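Local coordinates for sarcosine oxidase (Pyrococcus horikoshii, PDB 1Y56), which probably oxidises L-proline at its bound FAD, as the beta subunit of a dehydrogenase complex that also contains FMN and ATP, at residues K83-L88 with D143-P148; Y87-Y92 with A136-P141; E124-L129 with I238-I243. All blocks are in the same frame, centred on the assembly; numbering follows the deposited sequence.

In the fold
Strand 87-91 is the element that relates all three contacts. Contact 2 pairs it with the antiparallel strand 136-140 along one edge, while strand 241-244, on which the second segment of contact 3 ends, runs parallel along the other; Leu88 N to Met241 O and Leu88 O to Ile243 N, each 2.8 Å, are probable hydrogen bonds. Contact 1 lies at the start of the strand, where Thr85 OG1 reaches Asn239 O of contact 3. Contact centres are about 14 Å (1 and 2), 12 Å (1 and 3) and 10 Å (2 and 3) apart. The flavins lie beyond contact 1: the Tyr87 side chain is about 5 Å from FAD, and Asp147 belongs to the FMN pocket.

Contact 1 of 3, residues K83-L88 with D143-P148; sequences KQTGYL and DGKADP
Lys145 NZ is gripped by three acceptors beyond the contact, Asn239 O, Gln254 O and Thr253 OG1, and the first of these also takes a hydrogen bond from Thr85 OG1, so the two side chains, which cross at about a right angle, share an acceptor. Lys145 CG sits between the backbone N and the carbonyl carbon (chi1 38°), and beyond it the chain is extended, with CG and CE each 3.8 Å from Thr85 OG1. The backbones beside them form a short antiparallel pairing. Lys145 N gives a 3.1 Å bond to Lys83 O, whereas the return bond from Lys83 N to Lys145 O is weak. The chain then bends through an inverse gamma turn centred on Gln84, whose CA packs 4.0 Å from Gly144 CA. After the bend, Gly86, at a positive phi well suited to glycine, donates its N to Asp143 O at 2.6 Å, approaching from above the carbonyl plane. Farther along, Asp143 meets Tyr87: OD1 lies 3.4 Å from Tyr87 CB, CB packs obliquely against the ring, and ring and carboxylate planes stand 84° apart. The carboxylate is held from outside, OD2 by Gln53 N and OD1 by Gln54 NE2, while Tyr87 OH bonds to Gly50 O. Gly144 O lies at the ring edge, 4.1 Å from Tyr87 CE2. Past the pairing, Asp147 touches FMN and caps the N-terminus of helix 148-161 through OD1 and Glu150 N. The arrangement is a small two-stranded antiparallel ribbon leading into an N-capped helix whose capping residue lines the FMN pocket.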
loop_
_atom_site.group_PDB
_atom_site.type_symbol
_atom_site.label_atom_id
_atom_site.label_comp_id
_atom_site.label_asym_id
_atom_site.label_seq_id
_atom_site.Cartn_x
_atom_site.Cartn_y
_atom_site.Cartn_z
ATOM N N LYS B 83 -50.293 -16.539 26.709
ATOM C CA LYS B 83 -51.225 -17.651 26.525
ATOM C C LYS B 83 -50.940 -18.750 27.546
ATOM O O LYS B 83 -49.827 -19.252 27.624
ATOM C CB LYS B 83 -51.176 -18.237 25.090
ATOM C CG LYS B 83 -51.214 -17.262 23.871
ATOM C CD LYS B 83 -52.130 -16.018 24.001
ATOM C CE LYS B 83 -53.620 -16.318 23.798
ATOM N NZ LYS B 83 -53.995 -16.619 22.379
ATOM N N GLN B 84 -51.949 -19.117 28.331
ATOM C CA GLN B 84 -51.811 -20.207 29.291
ATOM C C GLN B 84 -52.089 -21.541 28.616
ATOM O O GLN B 84 -53.156 -22.113 28.775
ATOM C CB GLN B 84 -52.739 -19.992 30.487
ATOM C CG GLN B 84 -52.197 -18.989 31.510
ATOM C CD GLN B 84 -53.094 -18.844 32.721
ATOM O OE1 GLN B 84 -52.667 -19.049 33.861
ATOM N NE2 GLN B 84 -54.351 -18.501 32.479
ATOM N N THR B 85 -51.123 -22.028 27.848
ATOM C CA THR B 85 -51.302 -23.264 27.097
ATOM C C THR B 85 -50.762 -24.491 27.832
ATOM O O THR B 85 -50.845 -25.608 27.317
ATOM C CB THR B 85 -50.639 -23.192 25.712
ATOM O OG1 THR B 85 -49.220 -23.052 25.869
ATOM C CG2 THR B 85 -51.188 -22.033 24.899
ATOM N N GLY B 86 -50.213 -24.283 29.026
ATOM C CA GLY B 86 -49.674 -25.378 29.839
ATOM C C GLY B 86 -48.217 -25.729 29.577
ATOM O O GLY B 86 -47.596 -25.207 28.645
ATOM N N TYR B 87 -47.681 -26.600 30.433
ATOM C CA TYR B 87 -46.363 -27.220 30.288
ATOM C C TYR B 87 -46.590 -28.698 30.443
ATOM O O TYR B 87 -47.338 -29.125 31.315
ATOM C CB TYR B 87 -45.451 -26.815 31.427
ATOM C CG TYR B 87 -44.236 -25.967 31.119
ATOM C CD1 TYR B 87 -42.960 -26.479 31.316
ATOM C CD2 TYR B 87 -44.358 -24.636 30.713
ATOM C CE1 TYR B 87 -41.831 -25.705 31.091
ATOM C CE2 TYR B 87 -43.225 -23.842 30.480
ATOM C CZ TYR B 87 -41.968 -24.386 30.677
ATOM O OH TYR B 87 -40.839 -23.633 30.463
ATOM N N LEU B 88 -45.905 -29.485 29.630
ATOM C CA LEU B 88 -46.123 -30.915 29.574
ATOM C C LEU B 88 -44.798 -31.658 29.715
ATOM O O LEU B 88 -43.992 -31.676 28.789
ATOM C CB LEU B 88 -46.769 -31.237 28.238
ATOM C CG LEU B 88 -47.432 -32.582 28.054
ATOM C CD1 LEU B 88 -48.687 -32.663 28.921
ATOM C CD2 LEU B 88 -47.770 -32.730 26.588
ATOM N N ASP B 143 -49.558 -23.078 33.391
ATOM C CA ASP B 143 -48.272 -22.642 32.831
ATOM C C ASP B 143 -48.523 -22.137 31.410
ATOM O O ASP B 143 -49.520 -22.496 30.775
ATOM C CB ASP B 143 -47.251 -23.785 32.805
ATOM C CG ASP B 143 -46.896 -24.308 34.201
ATOM O OD1 ASP B 143 -46.594 -25.519 34.310
ATOM O OD2 ASP B 143 -46.912 -23.535 35.189
ATOM N N GLY B 144 -47.627 -21.304 30.901
ATOM C CA GLY B 144 -47.838 -20.712 29.594
ATOM C C GLY B 144 -46.574 -20.221 28.932
ATOM O O GLY B 144 -45.469 -20.564 29.334
ATOM N N LYS B 145 -46.761 -19.419 27.896
ATOM C CA LYS B 145 -45.674 -18.874 27.113
ATOM C C LYS B 145 -46.005 -17.439 26.724
ATOM O O LYS B 145 -47.172 -17.078 26.642
ATOM C CB LYS B 145 -45.412 -19.745 25.888
ATOM C CG LYS B 145 -46.646 -20.287 25.257
ATOM C CD LYS B 145 -46.334 -21.024 23.986
ATOM C CE LYS B 145 -47.543 -21.006 23.092
ATOM N NZ LYS B 145 -47.465 -22.086 22.107
ATOM N N ALA B 146 -44.968 -16.622 26.532
ATOM C CA ALA B 146 -45.101 -15.209 26.179
ATOM C C ALA B 146 -43.838 -14.832 25.421
ATOM O O ALA B 146 -42.831 -15.517 25.559
ATOM C CB ALA B 146 -45.237 -14.357 27.432
ATOM N N ASP B 147 -43.881 -13.754 24.633
ATOM C CA ASP B 147 -42.692 -13.284 23.917
ATOM C C ASP B 147 -41.846 -12.366 24.805
ATOM O O ASP B 147 -42.291 -11.269 25.173
ATOM C CB ASP B 147 -43.057 -12.581 22.608
ATOM C CG ASP B 147 -41.828 -12.118 21.828
ATOM O OD1 ASP B 147 -41.483 -10.912 21.919
ATOM O OD2 ASP B 147 -41.196 -12.962 21.137
ATOM N N PRO B 148 -40.617 -12.812 25.153
ATOM C CA PRO B 148 -39.828 -12.040 26.101
ATOM C C PRO B 148 -39.569 -10.620 25.632
ATOM O O PRO B 148 -39.515 -9.715 26.463
ATOM C CB PRO B 148 -38.531 -12.842 26.209
ATOM C CG PRO B 148 -38.938 -14.213 25.866
ATOM C CD PRO B 148 -39.898 -14.028 24.741
#

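Contact 2 of 3, residues Y87-Y92 with A136-P141; sequences YLFLLY and AASWNP
Leu88 and Trp139 form one of the bump-and-hollow fits of this antiparallel strand pair, part of the mixed sheet in which strand 87-91 lies between 136-140 and 241-244. The N-to-C directions of the two strands differ by 166°. Alternation sends Leu88, Leu90, Ala137 and Trp139 to one face and Tyr87, Phe89, Leu91, Ala136, Ser138 and Asn140 to the other. On the first face the indole and the leucine cross obliquely: chi1 of Leu88 (-164°) sets CG anti to the backbone N, and chi2 (68°) turns CD1 to 3.4 Å from Trp139 CE3. The small Ala137 makes the shallow place beside them, bordered by Leu88 CD1 and, more distantly, by Leu90 CD2 at 4.5 Å from Ala137 CB. On the opposite face Phe89 and Ser138 stand side by side as a hydrogen-bonded pair, CB to CB 3.6 Å, and the phenyl ring turns its edge to Ser138 O. Next to them Leu91 CD2 lies over the neighbouring backbone from Ala136 C to Ser138 N, with Ala136 CB at 4.1 Å. Helix 94-109 packs on this side through Phe100 and Ile104, and Ser138 OG is bound to Gln54 OE1. The backbone ladder is firm in the middle and weak at the Tyr87–Asn140 end: Phe89 N bonds to Ser138 O at 2.8 Å, and Ser138 N returns an equally short bond to Phe89 O. Where the ladder weakens, Trp139 CE3 approaches Tyr87 O to 3.4 Å.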
loop_
_atom_site.group_PDB
_atom_site.type_symbol
_atom_site.label_atom_id
_atom_site.label_comp_id
_atom_site.label_asym_id
_atom_site.label_seq_id
_atom_site.Cartn_x
_atom_site.Cartn_y
_atom_site.Cartn_z
ATOM N N TYR B 87 -47.681 -26.600 30.433
ATOM C CA TYR B 87 -46.363 -27.220 30.288
ATOM C C TYR B 87 -46.590 -28.698 30.443
ATOM O O TYR B 87 -47.338 -29.125 31.315
ATOM C CB TYR B 87 -45.451 -26.815 31.427
ATOM C CG TYR B 87 -44.236 -25.967 31.119
ATOM C CD1 TYR B 87 -42.960 -26.479 31.316
ATOM C CD2 TYR B 87 -44.358 -24.636 30.713
ATOM C CE1 TYR B 87 -41.831 -25.705 31.091
ATOM C CE2 TYR B 87 -43.225 -23.842 30.480
ATOM C CZ TYR B 87 -41.968 -24.386 30.677
ATOM O OH TYR B 87 -40.839 -23.633 30.463
ATOM N N LEU B 88 -45.905 -29.485 29.630
ATOM C CA LEU B 88 -46.123 -30.915 29.574
ATOM C C LEU B 88 -44.798 -31.658 29.715
ATOM O O LEU B 88 -43.992 -31.676 28.789
ATOM C CB LEU B 88 -46.769 -31.237 28.238
ATOM C CG LEU B 88 -47.432 -32.582 28.054
ATOM C CD1 LEU B 88 -48.687 -32.663 28.921
ATOM C CD2 LEU B 88 -47.770 -32.730 26.588
ATOM N N PHE B 89 -44.560 -32.248 30.880
ATOM C CA PHE B 89 -43.353 -33.034 31.102
ATOM C C PHE B 89 -43.619 -34.486 30.734
ATOM O O PHE B 89 -44.385 -35.159 31.419
ATOM C CB PHE B 89 -42.946 -32.961 32.566
ATOM C CG PHE B 89 -42.333 -31.647 32.976
ATOM C CD1 PHE B 89 -40.949 -31.488 33.003
ATOM C CD2 PHE B 89 -43.136 -30.576 33.381
ATOM C CE1 PHE B 89 -40.383 -30.282 33.409
ATOM C CE2 PHE B 89 -42.570 -29.371 33.785
ATOM C CZ PHE B 89 -41.202 -29.222 33.801
ATOM N N LEU B 90 -43.005 -34.979 29.661
ATOM C CA LEU B 90 -43.193 -36.387 29.288
ATOM C C LEU B 90 -42.353 -37.328 30.146
ATOM O O LEU B 90 -41.163 -37.108 30.315
ATOM C CB LEU B 90 -42.851 -36.624 27.818
ATOM C CG LEU B 90 -43.509 -35.758 26.752
ATOM C CD1 LEU B 90 -42.836 -36.003 25.415
ATOM C CD2 LEU B 90 -45.003 -36.030 26.702
ATOM N N LEU B 91 -42.975 -38.383 30.665
ATOM C CA LEU B 91 -42.292 -39.379 31.497
ATOM C C LEU B 91 -42.255 -40.748 30.814
ATOM O O LEU B 91 -43.190 -41.130 30.114
ATOM C CB LEU B 91 -42.988 -39.491 32.852
ATOM C CG LEU B 91 -42.899 -38.416 33.942
ATOM C CD1 LEU B 91 -42.345 -37.063 33.513
ATOM C CD2 LEU B 91 -44.278 -38.241 34.551
ATOM N N TYR B 92 -41.174 -41.491 31.039
ATOM C CA TYR B 92 -40.949 -42.764 30.330
ATOM C C TYR B 92 -40.676 -43.976 31.204
ATOM O O TYR B 92 -40.711 -45.092 30.698
ATOM C CB TYR B 92 -39.801 -42.636 29.335
ATOM C CG TYR B 92 -39.936 -41.469 28.412
ATOM C CD1 TYR B 92 -40.466 -41.629 27.141
ATOM C CD2 TYR B 92 -39.533 -40.194 28.809
ATOM C CE1 TYR B 92 -40.587 -40.551 26.278
ATOM C CE2 TYR B 92 -39.650 -39.116 27.959
ATOM C CZ TYR B 92 -40.173 -39.301 26.695
ATOM O OH TYR B 92 -40.292 -38.234 25.848
ATOM N N ALA B 136 -46.410 -41.753 31.461
ATOM C CA ALA B 136 -47.252 -40.746 32.064
ATOM C C ALA B 136 -46.708 -39.391 31.636
ATOM O O ALA B 136 -45.689 -39.311 30.945
ATOM C CB ALA B 136 -47.256 -40.885 33.577
ATOM N N ALA B 137 -47.395 -38.323 32.020
ATOM C CA ALA B 137 -46.875 -36.989 31.776
ATOM C C ALA B 137 -47.298 -36.104 32.908
ATOM O O ALA B 137 -48.370 -36.294 33.482
ATOM C CB ALA B 137 -47.383 -36.440 30.459
ATOM N N SER B 138 -46.447 -35.147 33.239
ATOM C CA SER B 138 -46.788 -34.147 34.224
ATOM C C SER B 138 -47.400 -32.966 33.485
ATOM O O SER B 138 -46.788 -32.410 32.559
ATOM C CB SER B 138 -45.554 -33.712 34.986
ATOM O OG SER B 138 -45.918 -32.840 36.021
ATOM N N TRP B 139 -48.609 -32.592 33.891
ATOM C CA TRP B 139 -49.375 -31.572 33.196
ATOM C C TRP B 139 -49.867 -30.503 34.150
ATOM O O TRP B 139 -50.451 -30.821 35.174
ATOM C CB TRP B 139 -50.560 -32.234 32.489
ATOM C CG TRP B 139 -51.587 -31.278 31.966
ATOM C CD1 TRP B 139 -52.865 -31.144 32.406
ATOM C CD2 TRP B 139 -51.426 -30.329 30.906
ATOM N NE1 TRP B 139 -53.519 -30.171 31.690
ATOM C CE2 TRP B 139 -52.658 -29.654 30.761
ATOM C CE3 TRP B 139 -50.365 -29.984 30.063
ATOM C CZ2 TRP B 139 -52.859 -28.646 29.806
ATOM C CZ3 TRP B 139 -50.567 -28.976 29.111
ATOM C CH2 TRP B 139 -51.802 -28.324 28.993
ATOM N N ASN B 140 -49.624 -29.242 33.822
ATOM C CA ASN B 140 -50.286 -28.137 34.515
ATOM C C ASN B 140 -50.844 -27.139 33.507
ATOM O O ASN B 140 -50.085 -26.559 32.717
ATOM C CB ASN B 140 -49.358 -27.435 35.511
ATOM C CG ASN B 140 -50.065 -26.333 36.297
ATOM O OD1 ASN B 140 -50.448 -26.518 37.445
ATOM N ND2 ASN B 140 -50.243 -25.189 35.677
ATOM N N PRO B 141 -52.169 -26.923 33.535
ATOM C CA PRO B 141 -52.792 -26.070 32.521
ATOM C C PRO B 141 -52.602 -24.560 32.741
ATOM O O PRO B 141 -52.910 -23.784 31.845
ATOM C CB PRO B 141 -54.273 -26.462 32.588
ATOM C CG PRO B 141 -54.479 -26.954 33.990
ATOM C CD PRO B 141 -53.149 -27.453 34.505
#

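Contact 3 of 3, residues E124-L129 with I238-I243; sequences EIVPLL and INPMVI
A type I beta turn, Val126 to Leu129, following the end of helix 119-124, packs here on the residues that lead into strand 241-244. The pyrrolidine ring of Pro240, just before the strand, is the central surface. Val126 CG2 presses against both Pro240 CG and Pro240 CD, each at 3.5 Å, and Ile125 CG2 also reaches Pro240 CG, at 3.8 Å. Two methyl groups from neighbouring residues converge in this way on the CG-CD side of the ring. The other branch of Val126 serves a second neighbour: CG1, anti to the backbone N (chi1 -155°), points to Ile238 CG2 at 4.2 Å. The turn is closed by its own bond from Leu129 N to Val126 O, of 3.2 Å. Leu129 lies on the face of the eight-stranded mixed sheet that carries Leu88, Leu90 and Val242; strand 241-244 is an inner strand of that sheet, between 87-91 and 250-253. There Leu129 CD1 rests loosely against Val242 CG2, 4.4 Å away. The same leucine also touches Leu88 and Leu90 of strand 87-91, and helix 278-291 closes over it and Val242 through Ile291. Across the two segments the contact is purely apolar; on the strand side the backbone N of Ile238 finds its polar partner elsewhere, in Gln254 OE1.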
loop_
_atom_site.group_PDB
_atom_site.type_symbol
_atom_site.label_atom_id
_atom_site.label_comp_id
_atom_site.label_asym_id
_atom_site.label_seq_id
_atom_site.Cartn_x
_atom_site.Cartn_y
_atom_site.Cartn_z
ATOM N N GLU B 124 -54.024 -35.917 23.582
ATOM C CA GLU B 124 -55.155 -35.057 23.229
ATOM C C GLU B 124 -54.672 -33.627 23.072
ATOM O O GLU B 124 -54.741 -33.077 21.979
ATOM C CB GLU B 124 -56.262 -35.126 24.265
ATOM C CG GLU B 124 -57.139 -36.333 24.105
ATOM C CD GLU B 124 -58.360 -36.239 24.982
ATOM O OE1 GLU B 124 -59.092 -35.232 24.834
ATOM O OE2 GLU B 124 -58.584 -37.160 25.817
ATOM N N ILE B 125 -54.184 -33.033 24.164
ATOM C CA ILE B 125 -53.284 -31.882 24.085
ATOM C C ILE B 125 -52.184 -32.361 23.144
ATOM O O ILE B 125 -51.767 -33.510 23.248
ATOM C CB ILE B 125 -52.622 -31.614 25.452
ATOM C CG1 ILE B 125 -53.583 -31.928 26.609
ATOM C CG2 ILE B 125 -52.110 -30.193 25.517
ATOM C CD1 ILE B 125 -52.942 -31.934 27.985
ATOM N N VAL B 126 -51.703 -31.539 22.222
ATOM C CA VAL B 126 -50.608 -32.007 21.318
ATOM C C VAL B 126 -50.883 -33.350 20.589
ATOM O O VAL B 126 -50.242 -34.361 20.873
ATOM C CB VAL B 126 -49.215 -32.121 22.035
ATOM C CG1 VAL B 126 -48.093 -31.995 21.019
ATOM C CG2 VAL B 126 -49.050 -31.064 23.105
ATOM N N PRO B 127 -51.831 -33.356 19.638
ATOM C CA PRO B 127 -52.136 -34.590 18.911
ATOM C C PRO B 127 -50.955 -35.264 18.210
ATOM O O PRO B 127 -50.981 -36.479 18.044
ATOM C CB PRO B 127 -53.181 -34.145 17.889
ATOM C CG PRO B 127 -53.796 -32.932 18.485
ATOM C CD PRO B 127 -52.691 -32.238 19.197
ATOM N N LEU B 128 -49.933 -34.499 17.819
ATOM C CA LEU B 128 -48.779 -35.044 17.055
ATOM C C LEU B 128 -47.682 -35.721 17.889
ATOM O O LEU B 128 -46.701 -36.241 17.335
ATOM C CB LEU B 128 -48.141 -33.969 16.177
ATOM C CG LEU B 128 -48.913 -33.474 14.961
ATOM C CD1 LEU B 128 -48.106 -32.422 14.250
ATOM C CD2 LEU B 128 -49.197 -34.620 14.044
ATOM N N LEU B 129 -47.848 -35.695 19.210
ATOM C CA LEU B 129 -46.973 -36.394 20.136
ATOM C C LEU B 129 -46.903 -37.884 19.823
ATOM O O LEU B 129 -47.946 -38.526 19.666
ATOM C CB LEU B 129 -47.534 -36.225 21.533
ATOM C CG LEU B 129 -46.584 -35.857 22.655
ATOM C CD1 LEU B 129 -45.609 -34.792 22.200
ATOM C CD2 LEU B 129 -47.421 -35.356 23.821
ATOM N N ILE B 238 -48.775 -27.028 18.168
ATOM C CA ILE B 238 -48.144 -27.377 19.448
ATOM C C ILE B 238 -48.351 -26.252 20.448
ATOM O O ILE B 238 -47.642 -25.250 20.414
ATOM C CB ILE B 238 -46.624 -27.669 19.344
ATOM C CG1 ILE B 238 -46.296 -28.549 18.134
ATOM C CG2 ILE B 238 -46.125 -28.303 20.642
ATOM C CD1 ILE B 238 -44.794 -28.725 17.912
ATOM N N ASN B 239 -49.303 -26.423 21.356
ATOM C CA ASN B 239 -49.652 -25.332 22.256
ATOM C C ASN B 239 -48.862 -25.232 23.541
ATOM O O ASN B 239 -48.300 -24.186 23.821
ATOM C CB ASN B 239 -51.147 -25.293 22.496
ATOM C CG ASN B 239 -51.898 -24.939 21.246
ATOM O OD1 ASN B 239 -52.657 -25.743 20.725
ATOM N ND2 ASN B 239 -51.655 -23.741 20.726
ATOM N N PRO B 240 -48.782 -26.318 24.316
ATOM C CA PRO B 240 -47.999 -26.189 25.539
ATOM C C PRO B 240 -46.504 -26.292 25.248
ATOM O O PRO B 240 -46.100 -26.693 24.139
ATOM C CB PRO B 240 -48.437 -27.404 26.352
ATOM C CG PRO B 240 -48.780 -28.430 25.318
ATOM C CD PRO B 240 -49.324 -27.682 24.139
ATOM N N MET B 241 -45.692 -25.914 26.230
ATOM C CA MET B 241 -44.277 -26.231 26.214
ATOM C C MET B 241 -44.163 -27.731 26.512
ATOM O O MET B 241 -44.613 -28.190 27.554
ATOM C CB MET B 241 -43.588 -25.420 27.294
ATOM C CG MET B 241 -42.085 -25.426 27.237
ATOM S SD MET B 241 -41.430 -24.279 26.014
ATOM C CE MET B 241 -40.737 -25.458 24.893
ATOM N N VAL B 242 -43.618 -28.512 25.588
ATOM C CA VAL B 242 -43.394 -29.929 25.880
ATOM C C VAL B 242 -41.932 -30.178 26.270
ATOM O O VAL B 242 -41.005 -29.756 25.562
ATOM C CB VAL B 242 -43.975 -30.916 24.792
ATOM C CG1 VAL B 242 -44.413 -30.192 23.551
ATOM C CG2 VAL B 242 -43.016 -32.026 24.464
ATOM N N ILE B 243 -41.748 -30.830 27.419
ATOM C CA ILE B 243 -40.427 -31.160 27.936
ATOM C C ILE B 243 -40.220 -32.655 27.881
ATOM O O ILE B 243 -41.112 -33.426 28.251
ATOM C CB ILE B 243 -40.246 -30.691 29.405
ATOM C CG1 ILE B 243 -40.687 -29.233 29.585
ATOM C CG2 ILE B 243 -38.798 -30.921 29.893
ATOM C CD1 ILE B 243 -39.881 -28.204 28.804
#